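Local coordinates for protein MaoC-like dehydratase (Phytophthora Capsici, PDB 3KH8) that probably catalyses the reversible hydration or dehydration of acyl thioester substrates, as a hot-dog-fold lyase of the MaoC and hydratase 2 family, at residues Q128-L133 against A175-G180; G145-I150 against M161-Q166; K195-V200 against S276-F281. All blocks are in the same frame, centred on the assembly; numbering follows the deposited sequence.

Interaction 1 of 3, residues Q128-L133 against A175-G180; sequences QSVEIL and AKLISG
Lys176 and Glu131 form a hydrogen-bonded antiparallel pair, and their side chains rise from the same face of the sheet as those of Ser129 and Ile178. Glu131 N donates to Lys176 O at 2.8 Å and Lys176 N returns to Glu131 O at 2.9 Å, with an N-H...O angle of 169° in the second bond. Both side chains are extended and cross obliquely. Their charged ends stay apart, Glu131 OE1 to Lys176 NZ measuring 4.6 Å, and a water joins them, donating to the carboxylate and accepting from the ammonium. A second water links Ser129 OG with Lys176 O.

On the other face, a bend at chi2 (66°) turns the Gln128 amide toward strand 175-180, bringing OE1 to 3.7 Å from Ser179 CB. Gln128 NE2 donates to Ser129 O at 3.2 Å from above the carbonyl plane, while Ile178 N reaches the same oxygen from the opposite face at 3.0 Å. Gln128 OE1 has a weak hydrogen bond to His125. Further along this face, Leu177 CD2 lies against Val130 CG1 at 3.8 Å, and Ile132 CD1 meets Ala175 CB at 4.1 Å.

Strands 128-132 and 175-180 run at 175° to each other. Gln128 also touches Leu252 and Met255 of helix 251-266, consistent with the hot dog fold, in which an antiparallel sheet wraps a long helix.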
ATOM      1  N   GLN A 128       3.701 -23.186  -5.681  1.00 19.76           N
ATOM      2  CA  GLN A 128       4.775 -22.268  -5.313  1.00 18.77           C
ATOM      3  C   GLN A 128       5.634 -22.825  -4.185  1.00 18.39           C
ATOM      4  O   GLN A 128       5.118 -23.316  -3.180  1.00 17.80           O
ATOM      5  CB  GLN A 128       4.223 -20.893  -4.914  1.00 18.56           C
ATOM      6  CG  GLN A 128       5.306 -19.828  -4.689  1.00 17.82           C
ATOM      7  CD  GLN A 128       6.051 -19.484  -5.968  1.00 16.89           C
ATOM      8  OE1 GLN A 128       5.435 -19.209  -6.995  1.00 16.60           O
ATOM      9  NE2 GLN A 128       7.376 -19.514  -5.913  1.00 16.57           N
ATOM     10  N   SER A 129       6.945 -22.735  -4.366  1.00 17.90           N
ATOM     11  CA  SER A 129       7.903 -23.095  -3.338  1.00 18.11           C
ATOM     12  C   SER A 129       8.847 -21.922  -3.097  1.00 18.20           C
ATOM     13  O   SER A 129       9.286 -21.267  -4.047  1.00 17.65           O
ATOM     14  CB  SER A 129       8.699 -24.331  -3.756  1.00 17.95           C
ATOM     15  OG  SER A 129       9.700 -24.622  -2.802  1.00 19.63           O
ATOM     16  N   VAL A 130       9.136 -21.661  -1.824  1.00 18.37           N
ATOM     17  CA  VAL A 130      10.075 -20.617  -1.423  1.00 18.89           C
ATOM     18  C   VAL A 130      11.045 -21.181  -0.394  1.00 19.23           C
ATOM     19  O   VAL A 130      10.629 -21.673   0.657  1.00 19.52           O
ATOM     20  CB  VAL A 130       9.351 -19.372  -0.843  1.00 18.80           C
ATOM     21  CG1 VAL A 130      10.356 -18.310  -0.413  1.00 18.55           C
ATOM     22  CG2 VAL A 130       8.386 -18.789  -1.862  1.00 18.57           C
ATOM     23  N   GLU A 131      12.334 -21.123  -0.712  1.00 19.57           N
ATOM     24  CA  GLU A 131      13.382 -21.532   0.209  1.00 20.33           C
ATOM     25  C   GLU A 131      14.275 -20.339   0.532  1.00 20.41           C
ATOM     26  O   GLU A 131      14.856 -19.732  -0.370  1.00 20.19           O
ATOM     27  CB  GLU A 131      14.214 -22.676  -0.381  1.00 20.67           C
ATOM     28  CG  GLU A 131      15.221 -23.257   0.603  1.00 22.91           C
ATOM     29  CD  GLU A 131      16.143 -24.299  -0.011  1.00 26.41           C
ATOM     30  OE1 GLU A 131      15.949 -24.674  -1.192  1.00 27.75           O
ATOM     31  OE2 GLU A 131      17.068 -24.744   0.703  1.00 27.97           O
ATOM     32  N   ILE A 132      14.379 -20.009   1.819  1.00 20.69           N
ATOM     33  CA  ILE A 132      15.146 -18.843   2.249  1.00 21.14           C
ATOM     34  C   ILE A 132      16.515 -19.269   2.786  1.00 21.39           C
ATOM     35  O   ILE A 132      16.610 -19.924   3.827  1.00 21.41           O
ATOM     36  CB  ILE A 132      14.380 -17.995   3.304  1.00 21.09           C
ATOM     37  CG1 ILE A 132      12.957 -17.658   2.821  1.00 21.07           C
ATOM     38  CG2 ILE A 132      15.165 -16.725   3.669  1.00 21.23           C
ATOM     39  CD1 ILE A 132      12.895 -16.870   1.495  1.00 21.79           C
ATOM     40  N   LEU A 133      17.563 -18.903   2.055  1.00 21.63           N
ATOM     41  CA  LEU A 133      18.938 -19.172   2.472  1.00 22.14           C
ATOM     42  C   LEU A 133      19.422 -18.118   3.468  1.00 22.28           C
ATOM     43  O   LEU A 133      20.086 -18.442   4.452  1.00 22.40           O
ATOM     44  CB  LEU A 133      19.877 -19.237   1.257  1.00 22.38           C
ATOM     45  CG  LEU A 133      19.801 -20.388   0.237  1.00 23.08           C
ATOM     46  CD1 LEU A 133      19.576 -21.753   0.890  1.00 24.05           C
ATOM     47  CD2 LEU A 133      18.771 -20.131  -0.873  1.00 23.48           C
ATOM     48  N   ALA A 175      17.747 -16.601  -1.778  1.00 23.22           N
ATOM     49  CA  ALA A 175      16.463 -17.301  -1.906  1.00 22.75           C
ATOM     50  C   ALA A 175      16.354 -18.127  -3.181  1.00 22.49           C
ATOM     51  O   ALA A 175      16.881 -17.752  -4.234  1.00 22.40           O
ATOM     52  CB  ALA A 175      15.288 -16.318  -1.805  1.00 22.65           C
ATOM     53  N   LYS A 176      15.653 -19.253  -3.069  1.00 22.18           N
ATOM     54  CA  LYS A 176      15.346 -20.102  -4.209  1.00 22.00           C
ATOM     55  C   LYS A 176      13.832 -20.278  -4.305  1.00 21.51           C
ATOM     56  O   LYS A 176      13.181 -20.711  -3.347  1.00 21.11           O
ATOM     57  CB  LYS A 176      16.052 -21.452  -4.069  1.00 22.12           C
ATOM     58  CG  LYS A 176      15.839 -22.414  -5.230  1.00 23.74           C
ATOM     59  CD  LYS A 176      16.585 -23.714  -4.981  1.00 26.05           C
ATOM     60  CE  LYS A 176      16.148 -24.791  -5.951  1.00 27.94           C
ATOM     61  NZ  LYS A 176      16.659 -26.132  -5.548  1.00 29.51           N
ATOM     62  N   LEU A 177      13.282 -19.920  -5.461  1.00 20.97           N
ATOM     63  CA  LEU A 177      11.850 -20.025  -5.708  1.00 20.86           C
ATOM     64  C   LEU A 177      11.595 -21.034  -6.816  1.00 20.84           C
ATOM     65  O   LEU A 177      12.334 -21.080  -7.798  1.00 20.35           O
ATOM     66  CB  LEU A 177      11.261 -18.671  -6.125  1.00 21.01           C
ATOM     67  CG  LEU A 177      11.664 -17.374  -5.411  1.00 21.44           C
ATOM     68  CD1 LEU A 177      11.018 -16.176  -6.104  1.00 22.47           C
ATOM     69  CD2 LEU A 177      11.296 -17.399  -3.943  1.00 22.63           C
ATOM     70  N   ILE A 178      10.556 -21.844  -6.650  1.00 20.86           N
ATOM     71  CA  ILE A 178      10.069 -22.681  -7.741  1.00 21.21           C
ATOM     72  C   ILE A 178       8.578 -22.436  -7.936  1.00 21.85           C
ATOM     73  O   ILE A 178       7.774 -22.642  -7.019  1.00 21.59           O
ATOM     74  CB  ILE A 178      10.352 -24.192  -7.521  1.00 21.08           C
ATOM     75  CG1 ILE A 178      11.859 -24.438  -7.375  1.00 20.80           C
ATOM     76  CG2 ILE A 178       9.769 -25.020  -8.679  1.00 20.20           C
ATOM     77  CD1 ILE A 178      12.220 -25.767  -6.729  1.00 21.74           C
ATOM     78  N   SER A 179       8.234 -21.975  -9.135  1.00 22.61           N
ATOM     79  CA  SER A 179       6.857 -21.703  -9.512  1.00 23.80           C
ATOM     80  C   SER A 179       6.350 -22.802 -10.436  1.00 24.85           C
ATOM     81  O   SER A 179       7.017 -23.153 -11.412  1.00 25.01           O
ATOM     82  CB  SER A 179       6.764 -20.346 -10.213  1.00 23.70           C
ATOM     83  OG  SER A 179       5.445 -20.094 -10.667  1.00 23.61           O
ATOM     84  N   GLY A 180       5.174 -23.339 -10.126  1.00 26.01           N
ATOM     85  CA  GLY A 180       4.549 -24.364 -10.955  1.00 27.85           C
ATOM     86  C   GLY A 180       3.356 -23.831 -11.725  1.00 29.37           C
ATOM     87  O   GLY A 180       2.373 -23.387 -11.128  1.00 29.08           O
TER
HETATM   88  O   HOH W   1      12.006 -23.259  -3.662  1.00 16.17           O
HETATM   89  O   HOH W   2      16.927 -27.075  -2.556  1.00 43.44           O

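Interaction 2 of 3, residues G145-I150 against M161-Q166; sequences GKTKVI and METQTQ
Ile150 holds CG1 between its backbone N and carbonyl carbon (chi1 60°), which leaves CG2 beside the N, and Gln164 puts CG anti to N (chi1 179°) with an extended chain. These torsions bring the two side chains, crossing at about a right angle, into contact: Ile150 CD1 approaches Gln164 OE1 at 3.6 Å, and Ile150 CG2 packs on Gln164 CB at 3.8 Å. The same turn about chi1 carries Ile150 CG1 across Glu162, to 4.0 Å from its CB.

On the face bearing the threonines, Thr147 OG1 is directed to the second strand and meets Thr163 CG2 at 3.4 Å; its hydrogen bond to Gln164 O is weak. Further along, Val149 CG1 lies against Met161 CG at 3.8 Å, its CG2 branch turning instead to Thr163 OG1.

The backbone sets this register. Lys148 and Gln164 exchange two hydrogen bonds, as do Lys146 and Gln166, and Ile150 N donates to Glu162 O at 2.9 Å. Between these rungs, the CA of Thr147 comes within 3.1 Å of Gln164 O. A water donates to Lys146 O at 2.7 Å and, weakly, to Gln166 OE1. The strand axes are 153° apart, the departure from antiparallel being the twist of the sheet.

Two polar ends find their main partners outside the pair: Glu162 OE1 forms a salt bridge with Arg194 and a hydrogen bond with Ser151, while Lys148 NZ bonds the carbonyls of Leu43 and Ser45 near helix 39-44. This beta hairpin of strands 141-154 and 158-169 is flanked by strand 48-54, which pairs with the first of them, and by strand 172-184, which pairs with the second.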
ATOM      1  N   GLY A 145      18.915 -12.117 -10.079  1.00 23.01           N
ATOM      2  CA  GLY A 145      17.978 -13.214 -10.288  1.00 24.11           C
ATOM      3  C   GLY A 145      18.389 -14.082 -11.461  1.00 24.95           C
ATOM      4  O   GLY A 145      18.719 -13.570 -12.534  1.00 24.83           O
ATOM      5  N   LYS A 146      18.377 -15.395 -11.249  1.00 25.65           N
ATOM      6  CA  LYS A 146      18.659 -16.364 -12.307  1.00 26.46           C
ATOM      7  C   LYS A 146      17.475 -17.307 -12.452  1.00 26.69           C
ATOM      8  O   LYS A 146      17.148 -18.055 -11.525  1.00 26.44           O
ATOM      9  CB  LYS A 146      19.935 -17.155 -12.007  1.00 26.53           C
ATOM     10  CG  LYS A 146      21.205 -16.322 -11.986  1.00 28.14           C
ATOM     11  CD  LYS A 146      22.438 -17.208 -11.902  1.00 30.30           C
ATOM     12  CE  LYS A 146      23.713 -16.394 -11.676  1.00 32.24           C
ATOM     13  NZ  LYS A 146      23.967 -15.384 -12.745  1.00 33.37           N
ATOM     14  N   THR A 147      16.828 -17.264 -13.612  1.00 27.17           N
ATOM     15  CA  THR A 147      15.626 -18.060 -13.837  1.00 27.84           C
ATOM     16  C   THR A 147      15.793 -19.104 -14.941  1.00 28.06           C
ATOM     17  O   THR A 147      16.412 -18.842 -15.975  1.00 27.90           O
ATOM     18  CB  THR A 147      14.366 -17.178 -14.060  1.00 27.92           C
ATOM     19  OG1 THR A 147      13.298 -17.971 -14.595  1.00 28.98           O
ATOM     20  CG2 THR A 147      14.652 -16.032 -14.999  1.00 27.91           C
ATOM     21  N   LYS A 148      15.234 -20.288 -14.693  1.00 28.34           N
ATOM     22  CA  LYS A 148      15.355 -21.422 -15.597  1.00 28.79           C
ATOM     23  C   LYS A 148      14.174 -22.375 -15.441  1.00 28.90           C
ATOM     24  O   LYS A 148      13.744 -22.664 -14.319  1.00 28.65           O
ATOM     25  CB  LYS A 148      16.656 -22.176 -15.318  1.00 28.93           C
ATOM     26  CG  LYS A 148      17.149 -23.009 -16.484  1.00 30.08           C
ATOM     27  CD  LYS A 148      18.079 -24.117 -16.020  1.00 30.96           C
ATOM     28  CE  LYS A 148      18.960 -24.622 -17.165  1.00 31.54           C
ATOM     29  NZ  LYS A 148      18.189 -24.929 -18.404  1.00 31.50           N
ATOM     30  N   VAL A 149      13.657 -22.862 -16.568  1.00 29.12           N
ATOM     31  CA  VAL A 149      12.640 -23.916 -16.559  1.00 29.45           C
ATOM     32  C   VAL A 149      13.327 -25.238 -16.209  1.00 29.68           C
ATOM     33  O   VAL A 149      14.250 -25.664 -16.908  1.00 29.89           O
ATOM     34  CB  VAL A 149      11.902 -24.020 -17.915  1.00 29.31           C
ATOM     35  CG1 VAL A 149      10.917 -25.191 -17.909  1.00 29.63           C
ATOM     36  CG2 VAL A 149      11.176 -22.719 -18.233  1.00 29.23           C
ATOM     37  N   ILE A 150      12.882 -25.871 -15.123  1.00 29.96           N
ATOM     38  CA  ILE A 150      13.539 -27.079 -14.598  1.00 30.21           C
ATOM     39  C   ILE A 150      12.711 -28.363 -14.744  1.00 30.73           C
ATOM     40  O   ILE A 150      13.234 -29.465 -14.566  1.00 30.59           O
ATOM     41  CB  ILE A 150      13.997 -26.908 -13.120  1.00 30.10           C
ATOM     42  CG1 ILE A 150      12.802 -26.601 -12.204  1.00 29.93           C
ATOM     43  CG2 ILE A 150      15.086 -25.836 -13.020  1.00 29.74           C
ATOM     44  CD1 ILE A 150      13.100 -26.729 -10.720  1.00 29.24           C
ATOM     45  N   MET A 161       4.630 -27.111 -15.767  1.00 31.99           N
ATOM     46  CA  MET A 161       5.909 -26.456 -16.022  1.00 30.73           C
ATOM     47  C   MET A 161       6.428 -25.813 -14.738  1.00 29.58           C
ATOM     48  O   MET A 161       5.750 -24.980 -14.132  1.00 29.39           O
ATOM     49  CB  MET A 161       5.775 -25.404 -17.129  1.00 30.83           C
ATOM     50  CG  MET A 161       7.108 -24.812 -17.576  1.00 31.63           C
ATOM     51  SD  MET A 161       6.982 -23.669 -18.968  1.00 33.90           S
ATOM     52  CE  MET A 161       6.298 -22.211 -18.183  1.00 32.89           C
ATOM     53  N   GLU A 162       7.628 -26.209 -14.327  1.00 28.26           N
ATOM     54  CA  GLU A 162       8.258 -25.634 -13.143  1.00 27.00           C
ATOM     55  C   GLU A 162       9.364 -24.663 -13.538  1.00 26.25           C
ATOM     56  O   GLU A 162      10.284 -25.030 -14.269  1.00 25.90           O
ATOM     57  CB  GLU A 162       8.816 -26.722 -12.227  1.00 26.92           C
ATOM     58  CG  GLU A 162       7.759 -27.601 -11.566  1.00 26.36           C
ATOM     59  CD  GLU A 162       8.339 -28.487 -10.476  1.00 25.63           C
ATOM     60  OE1 GLU A 162       9.392 -29.119 -10.709  1.00 24.92           O
ATOM     61  OE2 GLU A 162       7.739 -28.554  -9.383  1.00 24.86           O
ATOM     62  N   THR A 163       9.251 -23.427 -13.056  1.00 25.48           N
ATOM     63  CA  THR A 163      10.246 -22.381 -13.304  1.00 24.72           C
ATOM     64  C   THR A 163      10.941 -22.002 -11.999  1.00 24.49           C
ATOM     65  O   THR A 163      10.302 -21.545 -11.043  1.00 23.96           O
ATOM     66  CB  THR A 163       9.613 -21.126 -13.959  1.00 24.85           C
ATOM     67  OG1 THR A 163       9.020 -21.486 -15.212  1.00 24.89           O
ATOM     68  CG2 THR A 163      10.660 -20.035 -14.197  1.00 24.51           C
ATOM     69  N   GLN A 164      12.255 -22.206 -11.974  1.00 23.93           N
ATOM     70  CA  GLN A 164      13.072 -21.917 -10.813  1.00 23.71           C
ATOM     71  C   GLN A 164      13.687 -20.525 -10.913  1.00 23.46           C
ATOM     72  O   GLN A 164      14.121 -20.105 -11.984  1.00 23.01           O
ATOM     73  CB  GLN A 164      14.174 -22.969 -10.678  1.00 23.90           C
ATOM     74  CG  GLN A 164      15.127 -22.759  -9.512  1.00 24.87           C
ATOM     75  CD  GLN A 164      16.179 -23.849  -9.429  1.00 27.05           C
ATOM     76  OE1 GLN A 164      15.858 -25.023  -9.271  1.00 27.92           O
ATOM     77  NE2 GLN A 164      17.447 -23.462  -9.539  1.00 28.54           N
ATOM     78  N   THR A 165      13.714 -19.824  -9.786  1.00 23.08           N
ATOM     79  CA  THR A 165      14.394 -18.539  -9.684  1.00 23.10           C
ATOM     80  C   THR A 165      15.331 -18.569  -8.487  1.00 23.21           C
ATOM     81  O   THR A 165      14.914 -18.859  -7.367  1.00 22.94           O
ATOM     82  CB  THR A 165      13.394 -17.368  -9.547  1.00 22.75           C
ATOM     83  OG1 THR A 165      12.534 -17.344 -10.688  1.00 22.43           O
ATOM     84  CG2 THR A 165      14.130 -16.031  -9.451  1.00 23.27           C
ATOM     85  N   GLN A 166      16.603 -18.285  -8.740  1.00 23.52           N
ATOM     86  CA  GLN A 166      17.586 -18.167  -7.677  1.00 24.11           C
ATOM     87  C   GLN A 166      18.003 -16.708  -7.516  1.00 24.23           C
ATOM     88  O   GLN A 166      18.422 -16.065  -8.481  1.00 23.88           O
ATOM     89  CB  GLN A 166      18.805 -19.047  -7.973  1.00 24.42           C
ATOM     90  CG  GLN A 166      18.553 -20.539  -7.802  1.00 25.78           C
ATOM     91  CD  GLN A 166      19.746 -21.384  -8.207  1.00 27.85           C
ATOM     92  OE1 GLN A 166      20.014 -21.575  -9.395  1.00 29.12           O
ATOM     93  NE2 GLN A 166      20.470 -21.897  -7.219  1.00 28.23           N
TER
HETATM   94  O   HOH W   3      17.651 -20.712 -11.679  1.00 27.12           O

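Interaction 3 of 3, residues K195-V200 against S276-F281; sequences KLPARV and SIRVRF
Arg278 NH2 donates to Ala198 O at 2.8 Å, with an N-H...O angle of 159°. The oxygen lies in the guanidinium plane and the donor in the carbonyl plane, although the two planes are turned well apart. NH1 adds a weak bond to the same oxygen at 3.2 Å, making a lopsided fork. The same NH2 forms a salt bridge with Glu321 on strand 314-324, a second hold that would fix the rotation of the guanidinium. A water donates to Pro197 O at 2.7 Å and accepts weakly from Arg278 NH1.

Strand 274-281 pairs with strands 123-132 and 314-324, and Ile277 and Val279 on its other face touch helix 251-266, as expected of a MaoC-like hot dog domain. Arg278 therefore reaches from the outer face of that sheet to the irregular chain that follows strand 192-193.

Apolar groups cover both faces of its guanidinium. Val200 CG2 sits 3.5 Å above one face and Pro197 CG 3.7 Å above the opposite one, each offset toward the rim. The Arg278 chain is extended from CG to NE, which carries the charged group out between them.

Further along the loop, Arg199 NH1 lies over one face of the Arg280 guanidinium, 3.5 Å from Arg280 NH1, the planes 65° apart. These like charges would probably repel, perhaps partly offset by a long, weak ion pair of Arg280 NH2 with Asp318.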
ATOM      1  N   LYS A 195      13.886 -34.142  -9.933  1.00 31.75           N
ATOM      2  CA  LYS A 195      13.333 -35.098  -8.988  1.00 31.41           C
ATOM      3  C   LYS A 195      12.444 -34.336  -8.006  1.00 30.87           C
ATOM      4  O   LYS A 195      12.926 -33.491  -7.245  1.00 30.78           O
ATOM      5  CB  LYS A 195      14.465 -35.832  -8.259  1.00 31.56           C
ATOM      6  CG  LYS A 195      14.030 -36.733  -7.103  1.00 32.53           C
ATOM      7  CD  LYS A 195      13.278 -37.969  -7.583  1.00 33.51           C
ATOM      8  CE  LYS A 195      13.063 -38.963  -6.450  1.00 33.91           C
ATOM      9  NZ  LYS A 195      12.006 -39.960  -6.780  1.00 34.66           N
ATOM     10  N   LEU A 196      11.146 -34.622  -8.048  1.00 30.22           N
ATOM     11  CA  LEU A 196      10.175 -33.920  -7.214  1.00 29.63           C
ATOM     12  C   LEU A 196      10.233 -34.393  -5.764  1.00 29.20           C
ATOM     13  O   LEU A 196      10.433 -35.583  -5.511  1.00 29.21           O
ATOM     14  CB  LEU A 196       8.756 -34.093  -7.767  1.00 29.69           C
ATOM     15  CG  LEU A 196       8.462 -33.734  -9.229  1.00 29.78           C
ATOM     16  CD1 LEU A 196       7.037 -34.143  -9.586  1.00 29.63           C
ATOM     17  CD2 LEU A 196       8.693 -32.249  -9.532  1.00 29.47           C
ATOM     18  N   PRO A 197      10.060 -33.462  -4.802  1.00 28.58           N
ATOM     19  CA  PRO A 197       9.961 -33.852  -3.398  1.00 28.17           C
ATOM     20  C   PRO A 197       8.684 -34.654  -3.134  1.00 27.76           C
ATOM     21  O   PRO A 197       7.768 -34.649  -3.961  1.00 27.36           O
ATOM     22  CB  PRO A 197       9.905 -32.506  -2.660  1.00 28.15           C
ATOM     23  CG  PRO A 197       9.373 -31.549  -3.654  1.00 28.32           C
ATOM     24  CD  PRO A 197       9.912 -32.005  -4.979  1.00 28.75           C
ATOM     25  N   ALA A 198       8.640 -35.338  -1.993  1.00 27.52           N
ATOM     26  CA  ALA A 198       7.483 -36.141  -1.605  1.00 27.36           C
ATOM     27  C   ALA A 198       6.201 -35.317  -1.603  1.00 27.31           C
ATOM     28  O   ALA A 198       6.203 -34.149  -1.195  1.00 27.38           O
ATOM     29  CB  ALA A 198       7.711 -36.764  -0.237  1.00 27.42           C
ATOM     30  N   ARG A 199       5.117 -35.929  -2.075  1.00 27.01           N
ATOM     31  CA  ARG A 199       3.790 -35.323  -2.025  1.00 26.91           C
ATOM     32  C   ARG A 199       3.373 -35.102  -0.577  1.00 26.21           C
ATOM     33  O   ARG A 199       3.501 -36.000   0.256  1.00 26.15           O
ATOM     34  CB  ARG A 199       2.764 -36.208  -2.742  1.00 27.33           C
ATOM     35  CG  ARG A 199       1.302 -35.859  -2.444  1.00 28.80           C
ATOM     36  CD  ARG A 199       0.330 -36.592  -3.368  1.00 30.88           C
ATOM     37  NE  ARG A 199       0.490 -36.194  -4.766  1.00 32.43           N
ATOM     38  CZ  ARG A 199       0.080 -35.036  -5.279  1.00 33.58           C
ATOM     39  NH1 ARG A 199      -0.521 -34.129  -4.515  1.00 33.61           N
ATOM     40  NH2 ARG A 199       0.278 -34.780  -6.565  1.00 34.19           N
ATOM     41  N   VAL A 200       2.890 -33.899  -0.286  1.00 25.53           N
ATOM     42  CA  VAL A 200       2.432 -33.557   1.054  1.00 24.75           C
ATOM     43  C   VAL A 200       1.100 -34.242   1.362  1.00 24.55           C
ATOM     44  O   VAL A 200       0.114 -34.074   0.640  1.00 24.43           O
ATOM     45  CB  VAL A 200       2.327 -32.023   1.247  1.00 24.76           C
ATOM     46  CG1 VAL A 200       1.715 -31.680   2.604  1.00 24.26           C
ATOM     47  CG2 VAL A 200       3.700 -31.381   1.100  1.00 23.85           C
ATOM     48  N   SER A 276      11.554 -22.642   4.855  1.00 16.41           N
ATOM     49  CA  SER A 276      10.957 -22.956   3.560  1.00 16.35           C
ATOM     50  C   SER A 276       9.453 -23.129   3.650  1.00 16.05           C
ATOM     51  O   SER A 276       8.905 -23.393   4.720  1.00 16.27           O
ATOM     52  CB  SER A 276      11.600 -24.199   2.925  1.00 16.26           C
ATOM     53  OG  SER A 276      11.308 -25.361   3.677  1.00 17.02           O
ATOM     54  N   ILE A 277       8.801 -22.975   2.505  1.00 15.91           N
ATOM     55  CA  ILE A 277       7.362 -23.106   2.393  1.00 15.65           C
ATOM     56  C   ILE A 277       7.019 -23.511   0.961  1.00 15.56           C
ATOM     57  O   ILE A 277       7.555 -22.947   0.002  1.00 15.37           O
ATOM     58  CB  ILE A 277       6.627 -21.793   2.833  1.00 15.74           C
ATOM     59  CG1 ILE A 277       5.103 -21.964   2.786  1.00 15.78           C
ATOM     60  CG2 ILE A 277       7.118 -20.573   2.022  1.00 15.45           C
ATOM     61  CD1 ILE A 277       4.333 -20.927   3.593  1.00 15.49           C
ATOM     62  N   ARG A 278       6.161 -24.519   0.824  1.00 15.40           N
ATOM     63  CA  ARG A 278       5.635 -24.910  -0.483  1.00 15.34           C
ATOM     64  C   ARG A 278       4.147 -25.231  -0.400  1.00 15.45           C
ATOM     65  O   ARG A 278       3.672 -25.769   0.604  1.00 15.29           O
ATOM     66  CB  ARG A 278       6.426 -26.076  -1.085  1.00 15.60           C
ATOM     67  CG  ARG A 278       6.431 -27.363  -0.259  1.00 15.95           C
ATOM     68  CD  ARG A 278       7.182 -28.445  -1.011  1.00 17.24           C
ATOM     69  NE  ARG A 278       7.349 -29.672  -0.233  1.00 17.42           N
ATOM     70  CZ  ARG A 278       6.914 -30.870  -0.614  1.00 17.66           C
ATOM     71  NH1 ARG A 278       6.273 -31.022  -1.771  1.00 17.76           N
ATOM     72  NH2 ARG A 278       7.129 -31.924   0.161  1.00 17.95           N
ATOM     73  N   VAL A 279       3.413 -24.885  -1.453  1.00 15.39           N
ATOM     74  CA  VAL A 279       1.961 -25.007  -1.454  1.00 15.53           C
ATOM     75  C   VAL A 279       1.482 -25.346  -2.855  1.00 16.32           C
ATOM     76  O   VAL A 279       2.239 -25.226  -3.830  1.00 16.23           O
ATOM     77  CB  VAL A 279       1.262 -23.675  -1.019  1.00 15.34           C
ATOM     78  CG1 VAL A 279       1.710 -23.226   0.372  1.00 14.42           C
ATOM     79  CG2 VAL A 279       1.485 -22.555  -2.051  1.00 14.72           C
ATOM     80  N   ARG A 280       0.227 -25.768  -2.955  1.00 16.73           N
ATOM     81  CA  ARG A 280      -0.465 -25.701  -4.232  1.00 17.91           C
ATOM     82  C   ARG A 280      -1.729 -24.868  -4.094  1.00 17.82           C
ATOM     83  O   ARG A 280      -2.334 -24.812  -3.021  1.00 18.08           O
ATOM     84  CB  ARG A 280      -0.745 -27.091  -4.824  1.00 18.30           C
ATOM     85  CG  ARG A 280      -1.861 -27.866  -4.167  1.00 20.32           C
ATOM     86  CD  ARG A 280      -2.037 -29.240  -4.825  1.00 22.32           C
ATOM     87  NE  ARG A 280      -2.732 -30.150  -3.920  1.00 24.50           N
ATOM     88  CZ  ARG A 280      -2.128 -30.954  -3.050  1.00 24.68           C
ATOM     89  NH1 ARG A 280      -0.804 -30.991  -2.969  1.00 24.28           N
ATOM     90  NH2 ARG A 280      -2.855 -31.733  -2.265  1.00 25.80           N
ATOM     91  N   PHE A 281      -2.111 -24.206  -5.178  1.00 18.08           N
ATOM     92  CA  PHE A 281      -3.314 -23.396  -5.190  1.00 18.57           C
ATOM     93  C   PHE A 281      -4.449 -24.226  -5.761  1.00 18.83           C
ATOM     94  O   PHE A 281      -4.427 -24.616  -6.932  1.00 19.24           O
ATOM     95  CB  PHE A 281      -3.078 -22.106  -5.981  1.00 18.45           C
ATOM     96  CG  PHE A 281      -1.882 -21.330  -5.506  1.00 18.71           C
ATOM     97  CD1 PHE A 281      -1.939 -20.591  -4.325  1.00 18.39           C
ATOM     98  CD2 PHE A 281      -0.688 -21.360  -6.219  1.00 19.37           C
ATOM     99  CE1 PHE A 281      -0.827 -19.883  -3.867  1.00 18.97           C
ATOM    100  CE2 PHE A 281       0.435 -20.652  -5.767  1.00 19.58           C
ATOM    101  CZ  PHE A 281       0.361 -19.913  -4.590  1.00 19.16           C
TER
HETATM  102  O   HOH W   4       5.845 -32.903  -4.557  1.00 32.31           O

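From the N terminus, strand 123-132 comes first, and interaction 1 closes its loop when the chain returns as strand 172-184. The intervening chain contains the hairpin of interaction 2, whose much shorter loop therefore nests within the first. Strand 172-184 then pairs with strand 158-169, with Leu177 N probably hydrogen-bonded to Thr165 O, and so connects the two contacts in one sheet. Interaction 3 opens only after both have closed: 195-200 meets 276-281 after 75 intervening residues. That last strand lines the other edge of strand 123-132, with Val130 N bonded to Ile277 O, so the sheet runs continuously from the N-terminal family region into the MaoC-like region.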